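Local coordinates for protein glutaminyl-tRNA synthetase (Saccharomyces cerevisiae, PDB 3TL4) that attaches glutamine to its cognate tRNA at the expense of ATP, this chain being the tRNA-binding domain appended at the enzyme's N terminus, at residues Leu86-Ala90 / Leu158-Asp162; Leu67-Ile73 / Val95-Glu100; Ile148-Lys153 / Phe166-Ile170; Asp81-Gln87 / Met107-Val113. All coordinates share one frame; numbering follows the deposited sequence.

How the contacts relate
From the N terminus, 67-73 opens contact 2, 81-87 opens contact 4 and the overlapping 86-90 opens contact 1. Contact 2 closes first, when 95-100 returns to the start of helix 70-78; contact 4 follows at 107-113, so the two loops cross. Contacts 1 and 4 share L86 and Q87, their centres about 6 Å apart, but contact 1 stays open until 158-162, crossing contact 2 as well. Contact 3, begun at 148-153, closes at 166-170 and crosses contact 1. Contacts 2 and 4 thus tie together helices 70-78, 85-98 and 104-109, and contact 3 two C-terminal helices, while contact 1 joins the halves. The centres of contacts 2 and 3 lie about 34 Å apart.

Contact 1: residues Leu86-Ala90 / Leu158-Asp162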
loop_
_atom_site.group_PDB
_atom_site.type_symbol
_atom_site.label_atom_id
_atom_site.label_comp_id
_atom_site.label_asym_id
_atom_site.label_seq_id
_atom_site.Cartn_x
_atom_site.Cartn_y
_atom_site.Cartn_z
ATOM N N LEU A 86 -1.378 0.624 1.283
ATOM C CA LEU A 86 -2.479 0.896 0.372
ATOM C C LEU A 86 -3.650 -0.064 0.605
ATOM O O LEU A 86 -4.796 0.363 0.643
ATOM C CB LEU A 86 -1.982 0.807 -1.069
ATOM C CG LEU A 86 -2.906 1.391 -2.131
ATOM C CD1 LEU A 86 -2.944 2.898 -1.996
ATOM C CD2 LEU A 86 -2.449 0.990 -3.523
ATOM N N GLN A 87 -3.363 -1.353 0.772
ATOM C CA GLN A 87 -4.414 -2.342 1.054
ATOM C C GLN A 87 -5.000 -2.131 2.435
ATOM O O GLN A 87 -6.200 -2.329 2.647
ATOM C CB GLN A 87 -3.882 -3.773 0.967
ATOM C CG GLN A 87 -3.553 -4.247 -0.442
ATOM C CD GLN A 87 -3.217 -5.722 -0.475
ATOM O OE1 GLN A 87 -2.086 -6.117 -0.214
ATOM N NE2 GLN A 87 -4.202 -6.544 -0.794
ATOM N N VAL A 88 -4.153 -1.740 3.379
ATOM C CA VAL A 88 -4.622 -1.509 4.741
ATOM C C VAL A 88 -5.528 -0.280 4.802
ATOM O O VAL A 88 -6.538 -0.276 5.505
ATOM C CB VAL A 88 -3.468 -1.383 5.742
ATOM C CG1 VAL A 88 -4.007 -1.085 7.139
ATOM C CG2 VAL A 88 -2.653 -2.665 5.747
ATOM N N ASP A 89 -5.165 0.759 4.064
ATOM C CA ASP A 89 -6.001 1.953 3.995
ATOM C C ASP A 89 -7.367 1.625 3.369
ATOM O O ASP A 89 -8.408 2.034 3.881
ATOM C CB ASP A 89 -5.289 3.085 3.237
ATOM C CG ASP A 89 -6.133 4.356 3.150
ATOM O OD1 ASP A 89 -6.201 5.111 4.145
ATOM O OD2 ASP A 89 -6.730 4.599 2.081
ATOM N N ALA A 90 -7.358 0.879 2.268
ATOM C CA ALA A 90 -8.601 0.400 1.660
ATOM C C ALA A 90 -9.447 -0.471 2.606
ATOM O O ALA A 90 -10.644 -0.289 2.714
ATOM C CB ALA A 90 -8.306 -0.360 0.370
ATOM N N LEU A 158 -4.076 -0.368 -12.542
ATOM C CA LEU A 158 -2.773 -0.562 -11.890
ATOM C C LEU A 158 -2.752 -0.163 -10.414
ATOM O O LEU A 158 -1.690 -0.107 -9.798
ATOM C CB LEU A 158 -1.672 0.197 -12.642
ATOM C CG LEU A 158 -1.526 -0.264 -14.091
ATOM C CD1 LEU A 158 -0.364 0.446 -14.769
ATOM C CD2 LEU A 158 -1.350 -1.774 -14.110
ATOM N N LYS A 159 -3.919 0.122 -9.859
ATOM C CA LYS A 159 -4.021 0.492 -8.451
ATOM C C LYS A 159 -3.260 -0.457 -7.532
ATOM O O LYS A 159 -2.553 -0.022 -6.625
ATOM C CB LYS A 159 -5.486 0.532 -8.020
ATOM C CG LYS A 159 -5.673 0.848 -6.540
ATOM C CD LYS A 159 -7.146 0.913 -6.167
ATOM C CE LYS A 159 -7.337 1.609 -4.822
ATOM N NZ LYS A 159 -8.746 1.540 -4.345
ATOM N N TRP A 160 -3.410 -1.755 -7.772
ATOM C CA TRP A 160 -2.823 -2.768 -6.893
ATOM C C TRP A 160 -1.485 -3.312 -7.378
ATOM O O TRP A 160 -0.900 -4.183 -6.736
ATOM C CB TRP A 160 -3.809 -3.917 -6.682
ATOM C CG TRP A 160 -5.123 -3.458 -6.124
ATOM C CD1 TRP A 160 -6.348 -3.557 -6.716
ATOM C CD2 TRP A 160 -5.337 -2.801 -4.868
ATOM N NE1 TRP A 160 -7.315 -3.023 -5.901
ATOM C CE2 TRP A 160 -6.721 -2.548 -4.762
ATOM C CE3 TRP A 160 -4.494 -2.407 -3.822
ATOM C CZ2 TRP A 160 -7.281 -1.913 -3.651
ATOM C CZ3 TRP A 160 -5.049 -1.785 -2.722
ATOM C CH2 TRP A 160 -6.433 -1.546 -2.644
ATOM N N ALA A 161 -1.002 -2.800 -8.506
ATOM C CA ALA A 161 0.287 -3.227 -9.059
ATOM C C ALA A 161 1.467 -2.653 -8.268
ATOM O O ALA A 161 1.356 -1.590 -7.649
ATOM C CB ALA A 161 0.397 -2.840 -10.564
ATOM N N ASP A 162 2.588 -3.373 -8.285
ATOM C CA ASP A 162 3.834 -2.895 -7.686
ATOM C C ASP A 162 4.427 -1.808 -8.573
ATOM O O ASP A 162 4.792 -2.069 -9.709
ATOM C CB ASP A 162 4.818 -4.061 -7.515
ATOM C CG ASP A 162 6.189 -3.623 -7.005
ATOM O OD1 ASP A 162 6.350 -2.456 -6.580
ATOM O OD2 ASP A 162 7.109 -4.470 -7.026
#
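W160 reaches across to helix 85-98 with the six-membered part of its indole, meeting L86, Q87 and A90. CG of W160 lies beside its own backbone N (chi1 -57°), a setting that carries the far end of the ring to the helix although the backbones stay well apart. A90 meets the ring at its edge and in its plane, CB standing 3.7 Å from W160 CH2; a methyl suits this place because the large ring supplies the bulk. Q87 adds only its aliphatic part, with CG 3.7 Å from W160 CZ3, and its amide leads away to S111. L86 and W160 cross obliquely, L86 CG lying 3.9 Å from CZ3. With L86 CG anti to the backbone N (chi1 -166°), the CD2 branch also reaches K159 O at 3.3 Å. K159 runs its extended chain along one face of the indole, its CG 3.9 Å from the W160 ring plane and over the ring centre. A type I turn from L158 to A161 presents W160. No hydrogen bond crosses; this apolar contact spans the two halves of the domain, and may lie near its hinge. Behind it, V88 packs on helix 49-62, while L158 and A161 rest on F166 of helix 166-178.

Contact 2: residues Leu67-Ile73 / Val95-Glu100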
loop_
_atom_site.group_PDB
_atom_site.type_symbol
_atom_site.label_atom_id
_atom_site.label_comp_id
_atom_site.label_asym_id
_atom_site.label_seq_id
_atom_site.Cartn_x
_atom_site.Cartn_y
_atom_site.Cartn_z
ATOM N N LEU A 67 -13.312 0.981 16.249
ATOM C CA LEU A 67 -13.772 0.553 14.932
ATOM C C LEU A 67 -14.376 -0.849 15.022
ATOM O O LEU A 67 -13.665 -1.819 15.300
ATOM C CB LEU A 67 -12.614 0.570 13.931
ATOM C CG LEU A 67 -12.908 0.255 12.463
ATOM C CD1 LEU A 67 -13.653 1.397 11.794
ATOM C CD2 LEU A 67 -11.607 -0.022 11.733
ATOM N N PRO A 68 -15.701 -0.962 14.806
ATOM C CA PRO A 68 -16.315 -2.297 14.799
ATOM C C PRO A 68 -15.670 -3.176 13.721
ATOM O O PRO A 68 -15.317 -2.664 12.659
ATOM C CB PRO A 68 -17.778 -2.002 14.466
ATOM C CG PRO A 68 -17.991 -0.584 14.941
ATOM C CD PRO A 68 -16.698 0.114 14.647
ATOM N N LYS A 69 -15.500 -4.466 14.007
ATOM C CA LYS A 69 -14.881 -5.404 13.078
ATOM C C LYS A 69 -13.426 -5.049 12.706
ATOM O O LYS A 69 -12.943 -5.465 11.662
ATOM C CB LYS A 69 -15.729 -5.541 11.803
ATOM C CG LYS A 69 -17.080 -6.234 11.996
ATOM C CD LYS A 69 -16.929 -7.707 12.321
ATOM C CE LYS A 69 -18.286 -8.413 12.454
ATOM N NZ LYS A 69 -18.984 -8.648 11.153
ATOM N N SER A 70 -12.732 -4.292 13.554
ATOM C CA SER A 70 -11.333 -3.961 13.299
ATOM C C SER A 70 -10.487 -5.227 13.147
ATOM O O SER A 70 -9.522 -5.240 12.398
ATOM C CB SER A 70 -10.762 -3.073 14.413
ATOM O OG SER A 70 -10.869 -3.707 15.683
ATOM N N GLU A 71 -10.870 -6.297 13.842
ATOM C CA GLU A 71 -10.098 -7.542 13.825
ATOM C C GLU A 71 -10.030 -8.180 12.438
ATOM O O GLU A 71 -9.173 -9.015 12.173
ATOM C CB GLU A 71 -10.651 -8.551 14.837
ATOM C CG GLU A 71 -12.011 -9.157 14.472
ATOM C CD GLU A 71 -13.215 -8.297 14.891
ATOM O OE1 GLU A 71 -13.032 -7.204 15.480
ATOM O OE2 GLU A 71 -14.354 -8.727 14.620
ATOM N N LEU A 72 -10.944 -7.804 11.553
ATOM C CA LEU A 72 -10.903 -8.333 10.198
ATOM C C LEU A 72 -9.652 -7.808 9.521
ATOM O O LEU A 72 -8.932 -8.549 8.862
ATOM C CB LEU A 72 -12.128 -7.897 9.404
ATOM C CG LEU A 72 -13.475 -8.489 9.771
ATOM C CD1 LEU A 72 -14.547 -7.793 8.946
ATOM C CD2 LEU A 72 -13.471 -9.995 9.524
ATOM N N ILE A 73 -9.397 -6.516 9.685
ATOM C CA ILE A 73 -8.185 -5.903 9.137
ATOM C C ILE A 73 -6.921 -6.500 9.765
ATOM O O ILE A 73 -5.981 -6.859 9.066
ATOM C CB ILE A 73 -8.176 -4.382 9.347
ATOM C CG1 ILE A 73 -9.581 -3.805 9.122
ATOM C CG2 ILE A 73 -7.141 -3.717 8.441
ATOM C CD1 ILE A 73 -9.659 -2.280 9.266
ATOM N N VAL A 95 -14.151 -1.215 6.107
ATOM C CA VAL A 95 -14.677 -1.677 7.375
ATOM C C VAL A 95 -15.358 -0.521 8.091
ATOM O O VAL A 95 -16.390 -0.713 8.741
ATOM C CB VAL A 95 -13.587 -2.362 8.233
ATOM C CG1 VAL A 95 -14.123 -2.709 9.612
ATOM C CG2 VAL A 95 -13.105 -3.629 7.535
ATOM N N LYS A 96 -14.800 0.677 7.934
ATOM C CA LYS A 96 -15.422 1.882 8.467
ATOM C C LYS A 96 -16.761 2.188 7.784
ATOM O O LYS A 96 -17.728 2.539 8.448
ATOM C CB LYS A 96 -14.478 3.080 8.360
ATOM C CG LYS A 96 -14.916 4.269 9.204
ATOM C CD LYS A 96 -13.822 5.301 9.388
ATOM C CE LYS A 96 -13.958 6.482 8.421
ATOM N NZ LYS A 96 -12.978 7.603 8.714
ATOM N N ALA A 97 -16.814 2.043 6.459
ATOM C CA ALA A 97 -18.043 2.273 5.689
ATOM C C ALA A 97 -19.172 1.317 6.061
ATOM O O ALA A 97 -20.331 1.712 6.154
ATOM C CB ALA A 97 -17.763 2.162 4.197
ATOM N N ASN A 98 -18.827 0.049 6.257
ATOM C CA ASN A 98 -19.827 -0.989 6.438
ATOM C C ASN A 98 -20.106 -1.345 7.892
ATOM O O ASN A 98 -21.076 -2.014 8.180
ATOM C CB ASN A 98 -19.424 -2.231 5.657
ATOM C CG ASN A 98 -19.409 -1.993 4.170
ATOM O OD1 ASN A 98 -18.355 -1.893 3.551
ATOM N ND2 ASN A 98 -20.574 -1.884 3.593
ATOM N N GLY A 99 -19.253 -0.904 8.803
ATOM C CA GLY A 99 -19.437 -1.217 10.206
ATOM C C GLY A 99 -19.532 -2.706 10.457
ATOM O O GLY A 99 -18.761 -3.506 9.918
ATOM N N GLU A 100 -20.495 -3.076 11.283
ATOM C CA GLU A 100 -20.684 -4.459 11.709
ATOM C C GLU A 100 -21.132 -5.424 10.584
ATOM O O GLU A 100 -21.037 -6.642 10.728
ATOM C CB GLU A 100 -21.702 -4.485 12.856
ATOM C CG GLU A 100 -21.680 -5.754 13.674
ATOM C CD GLU A 100 -20.492 -5.814 14.613
ATOM O OE1 GLU A 100 -20.032 -4.744 15.064
ATOM O OE2 GLU A 100 -20.021 -6.935 14.900
HETATM O O HOH W 1 -16.580 -0.501 11.403
#
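NZ of K69 is gripped by two carbonyls, donating to E100 O at 2.9 Å and also to S102 O. It stands above the E100 carbonyl plane, 35° out of it. Bends at chi2 (-69°) and chi4 fold the lysine chain round the end of helix 85-98, so that K69 CG passes G99 O and K69 CE comes within 3.3 Å of E100 OE2; NZ itself is too far from that carboxylate for a salt bridge. With a methionine in its place, the E100 and S102 carbonyls would probably be left without their shared donor and the chain after the helix freer to move. K69 is the third residue of a type II turn, L67 to S70, that leads into helix 70-78, and its positive phi (61°) is of the kind this position calls for, unusual for a lysine. Facing it, G99, the first residue to leave the helical course after helix 85-98, has positive phi, which favours glycine. A water ties the two elements together, donating to P68 O at 2.8 Å and to V95 O at 2.7 Å. Next to the turn, beta-branched V95 divides its methyls: CG1 packs 3.3 Å from P68 O, and CG2 meets I73 CG1 at 3.9 Å. The side chain of L67 crosses that of K96 at about a right angle, its CD1 3.8 Å from K96 CA.

Contact 3: residues Ile148-Lys153 / Phe166-Ile170; sequences IFADVK and FKPII
The ring of F149 is held between two lysine chains and a neighbouring phenylalanine. Over one face lies K167 CD, a CH-pi contact 4.1 Å from the F149 ring centroid and 18° off the normal; over the opposite face, from its own helix, K153 CE sits 3.8 Å above the plane and over the centre. F166 CB comes to the edge of the F149 ring, in its plane, 3.6 Å from CE1. CG of F149 is anti to the backbone N (chi1 -178°), which sends the ring along the flank of its helix into this slot. F166 is itself enclosed: V152 CG1 covers one face, 4.2 Å from F166 CD2, and K153 CG approaches the ring edge in plane at 3.7 Å from the same atom. The third anchor is I170, whose long CG1-CD1 branch bridges the gap between the helices. Its CD1 lies 3.7 Å from F149 CA and meets V152 CG2 tip to tip at 4.0 Å, while the side chains of I148 and I170 slide past each other in opposite directions, touching through their CG2 methyls.

These groups are placed by helices 145-153 and 166-178, whose segments run at 124° to each other. Further out, F166 also rests on V122, L158 and A161, I148 on Y129 and I137, and a salt bridge to D171 holds K167 NZ. No hydrogen bond joins the two segments, so cohesion rests on shape and apolar burial: F166, V152, I148 and I170 fill the interior, F149 sits at its edge, and the lysines lend methylenes while their ammonium ends lead elsewhere.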
loop_
_atom_site.group_PDB
_atom_site.type_symbol
_atom_site.label_atom_id
_atom_site.label_comp_id
_atom_site.label_asym_id
_atom_site.label_seq_id
_atom_site.Cartn_x
_atom_site.Cartn_y
_atom_site.Cartn_z
ATOM N N ILE A 148 4.271 10.397 -18.784
ATOM C CA ILE A 148 3.716 9.077 -19.042
ATOM C C ILE A 148 3.669 8.297 -17.733
ATOM O O ILE A 148 2.692 7.603 -17.434
ATOM C CB ILE A 148 4.564 8.324 -20.062
ATOM C CG1 ILE A 148 4.592 9.103 -21.381
ATOM C CG2 ILE A 148 4.043 6.891 -20.266
ATOM C CD1 ILE A 148 5.309 8.367 -22.494
ATOM N N PHE A 149 4.733 8.432 -16.951
ATOM C CA PHE A 149 4.865 7.741 -15.680
ATOM C C PHE A 149 3.763 8.169 -14.713
ATOM O O PHE A 149 3.087 7.335 -14.098
ATOM C CB PHE A 149 6.244 8.035 -15.086
ATOM C CG PHE A 149 6.509 7.332 -13.793
ATOM C CD1 PHE A 149 6.088 6.029 -13.601
ATOM C CD2 PHE A 149 7.191 7.967 -12.769
ATOM C CE1 PHE A 149 6.331 5.370 -12.408
ATOM C CE2 PHE A 149 7.436 7.312 -11.571
ATOM C CZ PHE A 149 7.005 6.007 -11.393
ATOM N N ALA A 150 3.572 9.477 -14.585
ATOM C CA ALA A 150 2.504 10.001 -13.730
ATOM C C ALA A 150 1.134 9.451 -14.133
ATOM O O ALA A 150 0.316 9.129 -13.273
ATOM C CB ALA A 150 2.494 11.534 -13.747
ATOM N N ASP A 151 0.890 9.346 -15.440
ATOM C CA ASP A 151 -0.412 8.910 -15.947
ATOM C C ASP A 151 -0.617 7.404 -15.774
ATOM O O ASP A 151 -1.721 6.943 -15.502
ATOM C CB ASP A 151 -0.583 9.287 -17.425
ATOM C CG ASP A 151 -0.722 10.780 -17.633
ATOM O OD1 ASP A 151 -0.817 11.497 -16.617
ATOM O OD2 ASP A 151 -0.747 11.242 -18.799
ATOM N N VAL A 152 0.458 6.650 -15.956
ATOM C CA VAL A 152 0.450 5.208 -15.758
ATOM C C VAL A 152 0.173 4.830 -14.289
ATOM O O VAL A 152 -0.642 3.945 -14.009
ATOM C CB VAL A 152 1.782 4.589 -16.266
ATOM C CG1 VAL A 152 1.960 3.170 -15.746
ATOM C CG2 VAL A 152 1.813 4.617 -17.797
ATOM N N LYS A 153 0.829 5.509 -13.351
ATOM C CA LYS A 153 0.551 5.285 -11.932
ATOM C C LYS A 153 -0.932 5.487 -11.622
ATOM O O LYS A 153 -1.522 4.741 -10.847
ATOM C CB LYS A 153 1.389 6.215 -11.053
ATOM C CG LYS A 153 2.851 5.840 -10.978
ATOM C CD LYS A 153 3.584 6.658 -9.920
ATOM C CE LYS A 153 3.809 8.085 -10.385
ATOM N NZ LYS A 153 4.697 8.845 -9.463
ATOM N N PHE A 166 6.847 0.045 -12.890
ATOM C CA PHE A 166 6.316 0.972 -13.875
ATOM C C PHE A 166 7.413 1.625 -14.740
ATOM O O PHE A 166 7.303 1.669 -15.963
ATOM C CB PHE A 166 5.431 2.021 -13.216
ATOM C CG PHE A 166 4.201 1.455 -12.537
ATOM C CD1 PHE A 166 3.914 0.103 -12.589
ATOM C CD2 PHE A 166 3.345 2.284 -11.832
ATOM C CE1 PHE A 166 2.790 -0.410 -11.958
ATOM C CE2 PHE A 166 2.212 1.780 -11.204
ATOM C CZ PHE A 166 1.937 0.426 -11.273
ATOM N N LYS A 167 8.483 2.104 -14.116
ATOM C CA LYS A 167 9.464 2.908 -14.846
ATOM C C LYS A 167 10.296 2.158 -15.897
ATOM O O LYS A 167 10.445 2.635 -17.016
ATOM C CB LYS A 167 10.368 3.678 -13.891
ATOM C CG LYS A 167 10.948 4.925 -14.522
ATOM C CD LYS A 167 9.845 5.785 -15.128
ATOM C CE LYS A 167 10.402 7.061 -15.749
ATOM N NZ LYS A 167 11.454 6.789 -16.773
ATOM N N PRO A 168 10.846 0.988 -15.540
ATOM C CA PRO A 168 11.595 0.187 -16.518
ATOM C C PRO A 168 10.728 -0.275 -17.682
ATOM O O PRO A 168 11.185 -0.309 -18.824
ATOM C CB PRO A 168 12.051 -1.029 -15.705
ATOM C CG PRO A 168 12.045 -0.556 -14.285
ATOM C CD PRO A 168 10.904 0.407 -14.189
ATOM N N ILE A 169 9.485 -0.644 -17.406
ATOM C CA ILE A 169 8.637 -1.113 -18.494
ATOM C C ILE A 169 8.276 0.029 -19.440
ATOM O O ILE A 169 8.195 -0.166 -20.656
ATOM C CB ILE A 169 7.389 -1.829 -17.987
ATOM C CG1 ILE A 169 7.788 -3.136 -17.288
ATOM C CG2 ILE A 169 6.455 -2.096 -19.139
ATOM C CD1 ILE A 169 6.763 -3.606 -16.264
ATOM N N ILE A 170 8.093 1.224 -18.883
ATOM C CA ILE A 170 7.869 2.418 -19.692
ATOM C C ILE A 170 9.064 2.789 -20.560
ATOM O O ILE A 170 8.905 3.064 -21.746
ATOM C CB ILE A 170 7.504 3.636 -18.843
ATOM C CG1 ILE A 170 6.116 3.442 -18.240
ATOM C CG2 ILE A 170 7.551 4.898 -19.701
ATOM C CD1 ILE A 170 5.753 4.460 -17.189
#

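Contact 4: residues Asp81-Gln87 / Met107-Val113; sequences DLKTSLQ and MNENSGV
The capped N terminus of helix 85-98 meets the turn after helix 104-109, with Q87 joined to S111. T84 is the N-cap, its OG1 accepting from Q87 N at 3.1 Å. The glutamine's side chain starts beside its backbone N (chi1 -71°) and extends beyond CG, carrying the amide to S111. There NE2 of Q87 donates to S111 O at 2.8 Å, nearly straight at 164° and in the carbonyl plane. The other end of the amide is engaged too: OE1 of Q87 accepts from K83 N at 2.8 Å, so the group can hardly turn. A leucine here would probably leave S111 O and K83 N without these mates and weaken the tie between the turn and the start of the helix. S111 in turn donates from OG to M107 O, which N110 N reaches from the opposite face. G112 has positive phi, easy for a glycine. Alongside, L82 CD2 packs 3.5 Å from V113 CG2 and 3.8 Å from S111 CB. Beside this, a water donates to D81 OD2 at 2.7 Å and to N108 OD1 at 2.6 Å; N79 also binds that carboxylate. L82 and selenomethionine M107 both lie against I73 of helix 70-78 and A91 of helix 85-98, so the contact closes over the junction of three helices.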
loop_
_atom_site.group_PDB
_atom_site.type_symbol
_atom_site.label_atom_id
_atom_site.label_comp_id
_atom_site.label_asym_id
_atom_site.label_seq_id
_atom_site.Cartn_x
_atom_site.Cartn_y
_atom_site.Cartn_z
ATOM N N ASP A 81 -2.856 -11.444 3.793
ATOM C CA ASP A 81 -3.814 -10.981 2.795
ATOM C C ASP A 81 -3.574 -9.506 2.441
ATOM O O ASP A 81 -3.539 -9.132 1.267
ATOM C CB ASP A 81 -5.247 -11.194 3.290
ATOM C CG ASP A 81 -5.668 -12.673 3.285
ATOM O OD1 ASP A 81 -5.010 -13.500 2.597
ATOM O OD2 ASP A 81 -6.671 -13.004 3.962
ATOM N N LEU A 82 -3.389 -8.683 3.465
ATOM C CA LEU A 82 -3.150 -7.257 3.284
ATOM C C LEU A 82 -1.664 -6.971 3.431
ATOM O O LEU A 82 -1.148 -6.920 4.551
ATOM C CB LEU A 82 -3.935 -6.462 4.326
ATOM C CG LEU A 82 -5.440 -6.738 4.382
ATOM C CD1 LEU A 82 -6.071 -5.965 5.518
ATOM C CD2 LEU A 82 -6.114 -6.377 3.059
ATOM N N LYS A 83 -0.983 -6.783 2.299
ATOM C CA LYS A 83 0.475 -6.663 2.264
ATOM C C LYS A 83 0.994 -5.227 2.223
ATOM O O LYS A 83 2.155 -4.991 2.540
ATOM C CB LYS A 83 1.061 -7.421 1.060
ATOM C CG LYS A 83 0.735 -8.897 0.994
ATOM C CD LYS A 83 1.285 -9.656 2.200
ATOM C CE LYS A 83 2.798 -9.833 2.127
ATOM N NZ LYS A 83 3.336 -10.695 3.225
ATOM N N THR A 84 0.166 -4.270 1.815
ATOM C CA THR A 84 0.659 -2.894 1.660
ATOM C C THR A 84 -0.140 -1.884 2.484
ATOM O O THR A 84 -1.256 -2.174 2.928
ATOM C CB THR A 84 0.676 -2.448 0.172
ATOM O OG1 THR A 84 -0.657 -2.443 -0.341
ATOM C CG2 THR A 84 1.510 -3.399 -0.667
ATOM N N SER A 85 0.452 -0.709 2.693
ATOM C CA SER A 85 -0.221 0.401 3.361
ATOM C C SER A 85 -1.475 0.756 2.601
ATOM O O SER A 85 -2.484 1.158 3.188
ATOM C CB SER A 85 0.674 1.636 3.393
ATOM O OG SER A 85 1.831 1.390 4.156
ATOM N N LEU A 86 -1.378 0.624 1.283
ATOM C CA LEU A 86 -2.479 0.896 0.372
ATOM C C LEU A 86 -3.650 -0.064 0.605
ATOM O O LEU A 86 -4.796 0.363 0.643
ATOM C CB LEU A 86 -1.982 0.807 -1.069
ATOM C CG LEU A 86 -2.906 1.391 -2.131
ATOM C CD1 LEU A 86 -2.944 2.898 -1.996
ATOM C CD2 LEU A 86 -2.449 0.990 -3.523
ATOM N N GLN A 87 -3.363 -1.353 0.772
ATOM C CA GLN A 87 -4.414 -2.342 1.054
ATOM C C GLN A 87 -5.000 -2.131 2.435
ATOM O O GLN A 87 -6.200 -2.329 2.647
ATOM C CB GLN A 87 -3.882 -3.773 0.967
ATOM C CG GLN A 87 -3.553 -4.247 -0.442
ATOM C CD GLN A 87 -3.217 -5.722 -0.475
ATOM O OE1 GLN A 87 -2.086 -6.117 -0.214
ATOM N NE2 GLN A 87 -4.202 -6.544 -0.794
HETATM N N MSE A 107 -14.344 -7.188 2.652
HETATM C CA MSE A 107 -13.126 -6.416 2.817
HETATM C C MSE A 107 -12.061 -6.834 1.795
HETATM O O MSE A 107 -11.527 -6.004 1.079
HETATM C CB MSE A 107 -12.594 -6.606 4.225
HETATM C CG MSE A 107 -11.445 -5.690 4.562
HETATM SE SE MSE A 107 -10.455 -6.367 6.104
HETATM C CE MSE A 107 -9.740 -8.007 5.349
ATOM N N ASN A 108 -11.757 -8.126 1.749
ATOM C CA ASN A 108 -10.814 -8.674 0.782
ATOM C C ASN A 108 -11.111 -8.200 -0.642
ATOM O O ASN A 108 -10.236 -7.673 -1.329
ATOM C CB ASN A 108 -10.852 -10.204 0.823
ATOM C CG ASN A 108 -10.065 -10.782 1.981
ATOM O OD1 ASN A 108 -9.467 -10.047 2.778
ATOM N ND2 ASN A 108 -10.051 -12.116 2.077
ATOM N N GLU A 109 -12.353 -8.395 -1.071
ATOM C CA GLU A 109 -12.808 -7.989 -2.400
ATOM C C GLU A 109 -12.592 -6.498 -2.695
ATOM O O GLU A 109 -12.461 -6.105 -3.844
ATOM C CB GLU A 109 -14.290 -8.358 -2.573
ATOM C CG GLU A 109 -14.940 -7.895 -3.871
ATOM C CD GLU A 109 -16.278 -8.583 -4.139
ATOM O OE1 GLU A 109 -16.773 -9.304 -3.240
ATOM O OE2 GLU A 109 -16.829 -8.410 -5.251
ATOM N N ASN A 110 -12.559 -5.670 -1.657
ATOM C CA ASN A 110 -12.385 -4.236 -1.847
ATOM C C ASN A 110 -11.037 -3.711 -1.369
ATOM O O ASN A 110 -10.838 -2.505 -1.288
ATOM C CB ASN A 110 -13.518 -3.461 -1.181
ATOM C CG ASN A 110 -14.838 -3.655 -1.894
ATOM O OD1 ASN A 110 -15.128 -2.969 -2.872
ATOM N ND2 ASN A 110 -15.642 -4.603 -1.418
ATOM N N SER A 111 -10.107 -4.617 -1.081
ATOM C CA SER A 111 -8.766 -4.224 -0.656
ATOM C C SER A 111 -7.705 -4.904 -1.497
ATOM O O SER A 111 -6.618 -5.173 -1.015
ATOM C CB SER A 111 -8.546 -4.578 0.812
ATOM O OG SER A 111 -9.597 -4.041 1.583
ATOM N N GLY A 112 -8.035 -5.202 -2.745
ATOM C CA GLY A 112 -7.074 -5.763 -3.675
ATOM C C GLY A 112 -6.525 -7.121 -3.284
ATOM O O GLY A 112 -5.512 -7.562 -3.839
ATOM N N VAL A 113 -7.184 -7.796 -2.342
ATOM C CA VAL A 113 -6.690 -9.093 -1.876
ATOM C C VAL A 113 -6.726 -10.120 -3.012
ATOM O O VAL A 113 -7.717 -10.234 -3.723
ATOM C CB VAL A 113 -7.458 -9.603 -0.622
ATOM C CG1 VAL A 113 -7.112 -11.058 -0.330
ATOM C CG2 VAL A 113 -7.150 -8.718 0.607
HETATM O O HOH W 2 -8.391 -11.168 4.904
#